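Local atomic coordinates of Iron(3+)-hydroxamate-binding protein FhuD (Bacillus subtilis subsp. subtilis, PDB entry 3G9Q), a protein that binds iron(3+)-hydroxamate complexes such as ferrichrome and passes them to the membrane permease of the FhuCBGD ABC transporter. Residues I139-Q152 and R167-T181. Sequence-based numbering, arbitrary orientation.
Sequences IKKAVGDKTISIMQ and RGGSIIYKDLGLQAT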
ATOM      1  N   ILE A 139       6.774  -9.639  16.799  1.00 52.83           N
ATOM      2  CA  ILE A 139       5.755 -10.517  16.230  1.00 48.44           C
ATOM      3  C   ILE A 139       6.180 -11.990  16.318  1.00 46.92           C
ATOM      4  O   ILE A 139       5.430 -12.797  16.843  1.00 52.20           O
ATOM      5  CB  ILE A 139       5.449 -10.155  14.723  1.00 48.56           C
ATOM      6  CG1 ILE A 139       5.198  -8.655  14.551  1.00 49.91           C
ATOM      7  CG2 ILE A 139       4.195 -10.877  14.237  1.00 47.48           C
ATOM      8  CD1 ILE A 139       4.066  -8.017  15.404  1.00 48.48           C
ATOM      9  N   LYS A 140       7.363 -12.351  15.810  1.00 53.32           N
ATOM     10  CA  LYS A 140       7.815 -13.758  15.861  1.00 58.92           C
ATOM     11  C   LYS A 140       7.691 -14.315  17.281  1.00 64.63           C
ATOM     12  O   LYS A 140       7.499 -15.512  17.477  1.00 68.93           O
ATOM     13  CB  LYS A 140       9.277 -13.905  15.392  1.00 57.63           C
ATOM     14  CG  LYS A 140       9.544 -13.520  13.921  1.00 70.18           C
ATOM     15  CD  LYS A 140       9.122 -14.586  12.912  1.00 65.32           C
ATOM     16  CE  LYS A 140      10.244 -15.580  12.637  1.00 68.64           C
ATOM     17  NZ  LYS A 140      10.719 -16.276  13.865  1.00 60.41           N
ATOM     18  N   LYS A 141       7.797 -13.434  18.268  1.00 65.66           N
ATOM     19  CA  LYS A 141       7.687 -13.842  19.654  1.00 59.26           C
ATOM     20  C   LYS A 141       6.231 -14.187  19.988  1.00 55.42           C
ATOM     21  O   LYS A 141       5.958 -15.183  20.653  1.00 56.68           O
ATOM     22  CB  LYS A 141       8.207 -12.716  20.544  1.00 61.78           C
ATOM     23  CG  LYS A 141       8.457 -13.102  21.988  1.00 70.52           C
ATOM     24  CD  LYS A 141       8.941 -11.896  22.786  1.00 83.74           C
ATOM     25  CE  LYS A 141       7.905 -10.764  22.763  1.00 92.69           C
ATOM     26  NZ  LYS A 141       8.297  -9.587  23.603  1.00 96.96           N
ATOM     27  N   ALA A 142       5.299 -13.372  19.505  1.00 56.66           N
ATOM     28  CA  ALA A 142       3.877 -13.582  19.753  1.00 53.75           C
ATOM     29  C   ALA A 142       3.189 -14.641  18.873  1.00 59.05           C
ATOM     30  O   ALA A 142       2.200 -15.225  19.313  1.00 64.80           O
ATOM     31  CB  ALA A 142       3.129 -12.255  19.627  1.00 33.67           C
ATOM     32  N   VAL A 143       3.687 -14.897  17.655  1.00 56.49           N
ATOM     33  CA  VAL A 143       3.046 -15.882  16.765  1.00 51.70           C
ATOM     34  C   VAL A 143       3.892 -17.070  16.338  1.00 57.56           C
ATOM     35  O   VAL A 143       3.367 -18.038  15.793  1.00 55.19           O
ATOM     36  CB  VAL A 143       2.545 -15.241  15.465  1.00 51.00           C
ATOM     37  CG1 VAL A 143       1.734 -13.991  15.770  1.00 43.40           C
ATOM     38  CG2 VAL A 143       3.719 -14.946  14.553  1.00 32.45           C
ATOM     39  N   GLY A 144       5.196 -16.997  16.569  1.00 62.85           N
ATOM     40  CA  GLY A 144       6.064 -18.094  16.180  1.00 66.77           C
ATOM     41  C   GLY A 144       6.071 -18.344  14.679  1.00 67.24           C
ATOM     42  O   GLY A 144       6.277 -17.426  13.878  1.00 67.89           O
ATOM     43  N   ASP A 145       5.865 -19.596  14.286  1.00 65.56           N
ATOM     44  CA  ASP A 145       5.843 -19.926  12.870  1.00 66.07           C
ATOM     45  C   ASP A 145       4.397 -20.058  12.417  1.00 67.83           C
ATOM     46  O   ASP A 145       4.108 -20.675  11.388  1.00 71.01           O
ATOM     47  CB  ASP A 145       6.565 -21.244  12.591  1.00 77.95           C
ATOM     48  CG  ASP A 145       7.956 -21.284  13.166  1.00 81.12           C
ATOM     49  OD1 ASP A 145       8.101 -21.788  14.303  1.00 84.13           O
ATOM     50  OD2 ASP A 145       8.894 -20.809  12.483  1.00 75.94           O
ATOM     51  N   LYS A 146       3.483 -19.510  13.209  1.00 60.48           N
ATOM     52  CA  LYS A 146       2.084 -19.557  12.844  1.00 51.15           C
ATOM     53  C   LYS A 146       1.962 -18.910  11.464  1.00 48.54           C
ATOM     54  O   LYS A 146       2.730 -18.008  11.108  1.00 50.62           O
ATOM     55  CB  LYS A 146       1.240 -18.813  13.871  1.00 56.67           C
ATOM     56  CG  LYS A 146       0.237 -19.688  14.616  1.00 60.29           C
ATOM     57  CD  LYS A 146       0.893 -20.802  15.399  1.00 64.45           C
ATOM     58  CE  LYS A 146      -0.095 -21.413  16.380  1.00 62.09           C
ATOM     59  NZ  LYS A 146      -0.465 -20.431  17.432  1.00 71.73           N
ATOM     60  N   THR A 147       1.006 -19.400  10.686  1.00 43.89           N
ATOM     61  CA  THR A 147       0.766 -18.925   9.337  1.00 42.89           C
ATOM     62  C   THR A 147      -0.214 -17.775   9.300  1.00 47.34           C
ATOM     63  O   THR A 147      -1.042 -17.599  10.203  1.00 45.95           O
ATOM     64  CB  THR A 147       0.174 -20.026   8.490  1.00 52.04           C
ATOM     65  OG1 THR A 147      -1.114 -20.387   9.015  1.00 38.74           O
ATOM     66  CG2 THR A 147       1.090 -21.244   8.503  1.00 48.26           C
ATOM     67  N   ILE A 148      -0.145 -16.997   8.234  1.00 41.79           N
ATOM     68  CA  ILE A 148      -1.045 -15.875   8.113  1.00 36.25           C
ATOM     69  C   ILE A 148      -1.529 -15.725   6.684  1.00 38.23           C
ATOM     70  O   ILE A 148      -0.760 -15.893   5.742  1.00 42.96           O
ATOM     71  CB  ILE A 148      -0.359 -14.590   8.599  1.00 47.65           C
ATOM     72  CG1 ILE A 148      -1.035 -13.377   7.973  1.00 47.65           C
ATOM     73  CG2 ILE A 148       1.126 -14.635   8.302  1.00 41.11           C
ATOM     74  CD1 ILE A 148      -0.643 -12.956   6.526  1.00 72.95           C
ATOM     75  N   SER A 149      -2.817 -15.424   6.528  1.00 31.89           N
ATOM     76  CA  SER A 149      -3.421 -15.265   5.209  1.00 26.28           C
ATOM     77  C   SER A 149      -3.806 -13.834   4.935  1.00 29.88           C
ATOM     78  O   SER A 149      -3.988 -13.038   5.852  1.00 30.68           O
ATOM     79  CB  SER A 149      -4.703 -16.096   5.086  1.00 32.59           C
ATOM     80  OG  SER A 149      -4.514 -17.444   5.436  1.00 33.09           O
ATOM     81  N   ILE A 150      -3.935 -13.508   3.659  1.00 31.14           N
ATOM     82  CA  ILE A 150      -4.388 -12.182   3.282  1.00 42.14           C
ATOM     83  C   ILE A 150      -5.417 -12.363   2.182  1.00 52.60           C
ATOM     84  O   ILE A 150      -5.109 -12.911   1.117  1.00 57.13           O
ATOM     85  CB  ILE A 150      -3.273 -11.291   2.748  1.00 41.34           C
ATOM     86  CG1 ILE A 150      -2.168 -11.154   3.806  1.00 36.20           C
ATOM     87  CG2 ILE A 150      -3.872  -9.928   2.373  1.00 22.86           C
ATOM     88  CD1 ILE A 150      -0.868 -10.537   3.298  1.00 35.76           C
HETATM   89  N   MSE A 151      -6.646 -11.927   2.434  1.00 46.73           N
HETATM   90  CA  MSE A 151      -7.674 -12.071   1.421  1.00 54.09           C
HETATM   91  C   MSE A 151      -8.759 -11.017   1.420  1.00 51.75           C
HETATM   92  O   MSE A 151      -9.145 -10.486   2.462  1.00 44.15           O
HETATM   93  CB  MSE A 151      -8.292 -13.481   1.483  1.00 57.63           C
HETATM   94  CG  MSE A 151      -8.572 -14.049   2.879  1.00 68.23           C
HETATM   95 SE   MSE A 151      -9.027 -16.000   2.936  1.00 87.40          SE
HETATM   96  CE  MSE A 151      -7.223 -16.798   2.883  1.00 75.47           C
ATOM     97  N   GLN A 152      -9.225 -10.693   0.218  1.00 56.07           N
ATOM     98  CA  GLN A 152     -10.283  -9.705   0.059  1.00 58.59           C
ATOM     99  C   GLN A 152     -11.426 -10.290  -0.730  1.00 53.76           C
ATOM    100  O   GLN A 152     -11.238 -11.135  -1.604  1.00 50.57           O
ATOM    101  CB  GLN A 152      -9.771  -8.450  -0.639  1.00 64.97           C
ATOM    102  CG  GLN A 152      -8.699  -7.719   0.138  1.00 61.24           C
ATOM    103  CD  GLN A 152      -8.266  -6.460  -0.561  1.00 57.27           C
ATOM    104  OE1 GLN A 152      -7.791  -6.496  -1.698  1.00 48.53           O
ATOM    105  NE2 GLN A 152      -8.435  -5.332   0.112  1.00 58.40           N
ATOM    106  N   ARG A 167      -1.642  -5.040  -0.513  1.00 44.82           N
ATOM    107  CA  ARG A 167      -2.431  -5.490   0.634  1.00 42.46           C
ATOM    108  C   ARG A 167      -1.564  -6.048   1.773  1.00 46.12           C
ATOM    109  O   ARG A 167      -1.937  -7.014   2.446  1.00 33.08           O
ATOM    110  CB  ARG A 167      -3.475  -6.525   0.208  1.00 48.48           C
ATOM    111  CG  ARG A 167      -4.673  -5.945  -0.531  1.00 37.10           C
ATOM    112  CD  ARG A 167      -4.409  -5.815  -2.012  1.00 53.70           C
ATOM    113  NE  ARG A 167      -5.544  -5.221  -2.718  1.00 64.35           N
ATOM    114  CZ  ARG A 167      -5.691  -5.225  -4.039  1.00 60.23           C
ATOM    115  NH1 ARG A 167      -4.775  -5.795  -4.810  1.00 53.63           N
ATOM    116  NH2 ARG A 167      -6.756  -4.659  -4.590  1.00 51.11           N
ATOM    117  N   GLY A 168      -0.410  -5.413   1.986  1.00 52.64           N
ATOM    118  CA  GLY A 168       0.495  -5.821   3.047  1.00 42.48           C
ATOM    119  C   GLY A 168       1.248  -7.103   2.768  1.00 44.37           C
ATOM    120  O   GLY A 168       1.908  -7.645   3.655  1.00 43.53           O
ATOM    121  N   GLY A 169       1.148  -7.584   1.531  1.00 36.04           N
ATOM    122  CA  GLY A 169       1.823  -8.808   1.147  1.00 39.41           C
ATOM    123  C   GLY A 169       3.330  -8.767   1.314  1.00 40.83           C
ATOM    124  O   GLY A 169       3.893  -9.625   1.986  1.00 35.20           O
ATOM    125  N   SER A 170       3.997  -7.778   0.723  1.00 42.07           N
ATOM    126  CA  SER A 170       5.447  -7.710   0.839  1.00 47.25           C
ATOM    127  C   SER A 170       5.861  -7.447   2.281  1.00 50.73           C
ATOM    128  O   SER A 170       6.952  -7.836   2.693  1.00 48.25           O
ATOM    129  CB  SER A 170       6.036  -6.632  -0.093  1.00 51.47           C
ATOM    130  OG  SER A 170       5.911  -5.316   0.435  1.00 60.04           O
ATOM    131  N   ILE A 171       4.988  -6.805   3.055  1.00 51.19           N
ATOM    132  CA  ILE A 171       5.304  -6.509   4.457  1.00 53.94           C
ATOM    133  C   ILE A 171       5.333  -7.800   5.281  1.00 59.79           C
ATOM    134  O   ILE A 171       6.331  -8.149   5.938  1.00 56.18           O
ATOM    135  CB  ILE A 171       4.240  -5.564   5.120  1.00 50.74           C
ATOM    136  CG1 ILE A 171       3.696  -4.551   4.105  1.00 60.14           C
ATOM    137  CG2 ILE A 171       4.859  -4.839   6.296  1.00 26.08           C
ATOM    138  CD1 ILE A 171       4.720  -3.603   3.424  1.00 71.55           C
ATOM    139  N   ILE A 172       4.208  -8.503   5.224  1.00 56.75           N
ATOM    140  CA  ILE A 172       3.989  -9.739   5.961  1.00 50.98           C
ATOM    141  C   ILE A 172       4.834 -10.949   5.571  1.00 50.36           C
ATOM    142  O   ILE A 172       5.344 -11.664   6.445  1.00 47.46           O
ATOM    143  CB  ILE A 172       2.502 -10.102   5.892  1.00 40.60           C
ATOM    144  CG1 ILE A 172       1.723  -9.067   6.720  1.00 27.59           C
ATOM    145  CG2 ILE A 172       2.292 -11.527   6.325  1.00 27.27           C
ATOM    146  CD1 ILE A 172       1.793  -9.282   8.224  1.00 70.66           C
ATOM    147  N   TYR A 173       5.007 -11.174   4.275  1.00 37.67           N
ATOM    148  CA  TYR A 173       5.760 -12.333   3.856  1.00 38.59           C
ATOM    149  C   TYR A 173       7.240 -12.121   3.601  1.00 41.67           C
ATOM    150  O   TYR A 173       7.972 -13.098   3.483  1.00 47.04           O
ATOM    151  CB  TYR A 173       5.089 -12.964   2.636  1.00 35.89           C
ATOM    152  CG  TYR A 173       3.684 -13.462   2.900  1.00 46.89           C
ATOM    153  CD1 TYR A 173       2.611 -13.018   2.124  1.00 48.17           C
ATOM    154  CD2 TYR A 173       3.415 -14.367   3.939  1.00 51.92           C
ATOM    155  CE1 TYR A 173       1.310 -13.453   2.369  1.00 44.87           C
ATOM    156  CE2 TYR A 173       2.107 -14.810   4.191  1.00 40.47           C
ATOM    157  CZ  TYR A 173       1.067 -14.342   3.398  1.00 50.97           C
ATOM    158  OH  TYR A 173      -0.222 -14.756   3.631  1.00 56.57           O
ATOM    159  N   LYS A 174       7.689 -10.866   3.531  1.00 49.98           N
ATOM    160  CA  LYS A 174       9.111 -10.572   3.283  1.00 55.03           C
ATOM    161  C   LYS A 174       9.792  -9.796   4.414  1.00 56.61           C
ATOM    162  O   LYS A 174      10.815 -10.232   4.937  1.00 52.77           O
ATOM    163  CB  LYS A 174       9.302  -9.763   1.993  1.00 62.65           C
ATOM    164  CG  LYS A 174       8.830 -10.405   0.710  1.00 65.34           C
ATOM    165  CD  LYS A 174       9.338  -9.610  -0.492  1.00 70.05           C
ATOM    166  CE  LYS A 174      10.857  -9.767  -0.664  1.00 74.48           C
ATOM    167  NZ  LYS A 174      11.260 -11.208  -0.801  1.00 70.57           N
ATOM    168  N   ASP A 175       9.244  -8.634   4.771  1.00 50.95           N
ATOM    169  CA  ASP A 175       9.830  -7.823   5.836  1.00 49.38           C
ATOM    170  C   ASP A 175       9.668  -8.464   7.212  1.00 51.85           C
ATOM    171  O   ASP A 175      10.563  -8.388   8.046  1.00 50.53           O
ATOM    172  CB  ASP A 175       9.200  -6.427   5.886  1.00 53.55           C
ATOM    173  CG  ASP A 175       9.434  -5.624   4.627  1.00 50.69           C
ATOM    174  OD1 ASP A 175       8.715  -5.857   3.640  1.00 54.74           O
ATOM    175  OD2 ASP A 175      10.338  -4.756   4.624  1.00 56.38           O
ATOM    176  N   LEU A 176       8.520  -9.085   7.449  1.00 44.71           N
ATOM    177  CA  LEU A 176       8.262  -9.715   8.733  1.00 45.75           C
ATOM    178  C   LEU A 176       8.589 -11.213   8.727  1.00 46.98           C
ATOM    179  O   LEU A 176       8.576 -11.875   9.772  1.00 50.57           O
ATOM    180  CB  LEU A 176       6.801  -9.492   9.134  1.00 51.61           C
ATOM    181  CG  LEU A 176       6.369  -8.043   9.392  1.00 47.05           C
ATOM    182  CD1 LEU A 176       4.873  -8.000   9.589  1.00 49.21           C
ATOM    183  CD2 LEU A 176       7.081  -7.478  10.605  1.00 44.32           C
ATOM    184  N   GLY A 177       8.884 -11.737   7.540  1.00 45.30           N
ATOM    185  CA  GLY A 177       9.222 -13.143   7.390  1.00 37.48           C
ATOM    186  C   GLY A 177       8.222 -14.110   8.001  1.00 51.44           C
ATOM    187  O   GLY A 177       8.598 -15.188   8.470  1.00 50.30           O
ATOM    188  N   LEU A 178       6.948 -13.730   7.994  1.00 44.45           N
ATOM    189  CA  LEU A 178       5.899 -14.568   8.548  1.00 39.11           C
ATOM    190  C   LEU A 178       5.540 -15.674   7.546  1.00 41.14           C
ATOM    191  O   LEU A 178       5.668 -15.474   6.344  1.00 40.77           O
ATOM    192  CB  LEU A 178       4.696 -13.689   8.904  1.00 42.94           C
ATOM    193  CG  LEU A 178       5.071 -12.646   9.964  1.00 39.07           C
ATOM    194  CD1 LEU A 178       3.938 -11.613  10.157  1.00 36.29           C
ATOM    195  CD2 LEU A 178       5.390 -13.352  11.255  1.00 15.22           C
ATOM    196  N   GLN A 179       5.121 -16.844   8.024  1.00 38.29           N
ATOM    197  CA  GLN A 179       4.796 -17.934   7.104  1.00 45.30           C
ATOM    198  C   GLN A 179       3.365 -17.952   6.577  1.00 49.04           C
ATOM    199  O   GLN A 179       2.453 -17.351   7.159  1.00 45.98           O
ATOM    200  CB  GLN A 179       5.092 -19.308   7.729  1.00 46.04           C
ATOM    201  CG  GLN A 179       6.551 -19.727   7.724  1.00 61.85           C
ATOM    202  CD  GLN A 179       7.373 -18.995   8.776  1.00 76.31           C
ATOM    203  OE1 GLN A 179       7.162 -19.171   9.991  1.00 76.72           O
ATOM    204  NE2 GLN A 179       8.317 -18.163   8.318  1.00 69.34           N
ATOM    205  N   ALA A 180       3.192 -18.665   5.464  1.00 42.34           N
ATOM    206  CA  ALA A 180       1.898 -18.839   4.799  1.00 44.87           C
ATOM    207  C   ALA A 180       1.636 -20.339   4.645  1.00 43.73           C
ATOM    208  O   ALA A 180       2.574 -21.139   4.706  1.00 43.73           O
ATOM    209  CB  ALA A 180       1.925 -18.166   3.434  1.00 26.75           C
ATOM    210  N   THR A 181       0.378 -20.734   4.468  1.00 48.66           N
ATOM    211  CA  THR A 181       0.078 -22.164   4.284  1.00 54.46           C
ATOM    212  C   THR A 181       0.688 -22.674   2.961  1.00 40.76           C
ATOM    213  O   THR A 181       0.812 -21.921   1.996  1.00 42.53           O
ATOM    214  CB  THR A 181      -1.467 -22.450   4.306  1.00 55.46           C
ATOM    215  OG1 THR A 181      -2.086 -21.943   3.116  1.00 35.75           O
ATOM    216  CG2 THR A 181      -2.110 -21.797   5.532  1.00 57.38           C
TER
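Ile148 and Ile150, at the start of a central strand in the C-terminal lobe, pack against helix 169-175 and the chain that follows it. The fold is that of siderophore-binding proteins, in which two alpha/beta lobes are joined by a long helix, here 118-143; its last turn also belongs to the contact. Helix 169-175 runs nearly antiparallel to strand 148-152, the axes of these short segments lying at 165° and 10.0 Å apart. Both isoleucines suit this apolar layer. Ile148 has CG1 anti to its backbone N (chi1 157°), which carries CD1 to Ile172 CG2, while its CG2 rests on Leu178 CB at 3.7 Å. Ile150 stretches CD1 to Gly169 CA, 3.9 Å away, and to CE1 of Tyr173 at 3.8 Å. The tyrosine suits its place by being amphipathic: Ile172 CG2 sits over one ring face, offset toward the ring's margin, and the hydroxyl donates a hydrogen bond to Ile148 O at the ring edge. Beyond the helix, Leu178 sends CD2 to Val143 CG2 at 4.0 Å, joining the long helix to this core. Farther along the strand, Arg167 lays its aliphatic arm beside the Gln152 amide, with CG 3.6 Å from Gln152 CD, while NH1 makes a weak bond to Phe165 O. Cutting Arg167 back to an alanine would remove the methylenes beside the amide and is likely to leave it freer to turn, with Phe165 O losing its weak partner. Gln179, bent at chi2, rests OE1 beside the turn at Asp145, 3.3 Å from Asp145 CA, a polar end suited to a partly exposed position. Its backbone O holds the strand's beginning, accepting Ile148 N at 2.8 Å with the donor tilted 16° from the carbonyl plane.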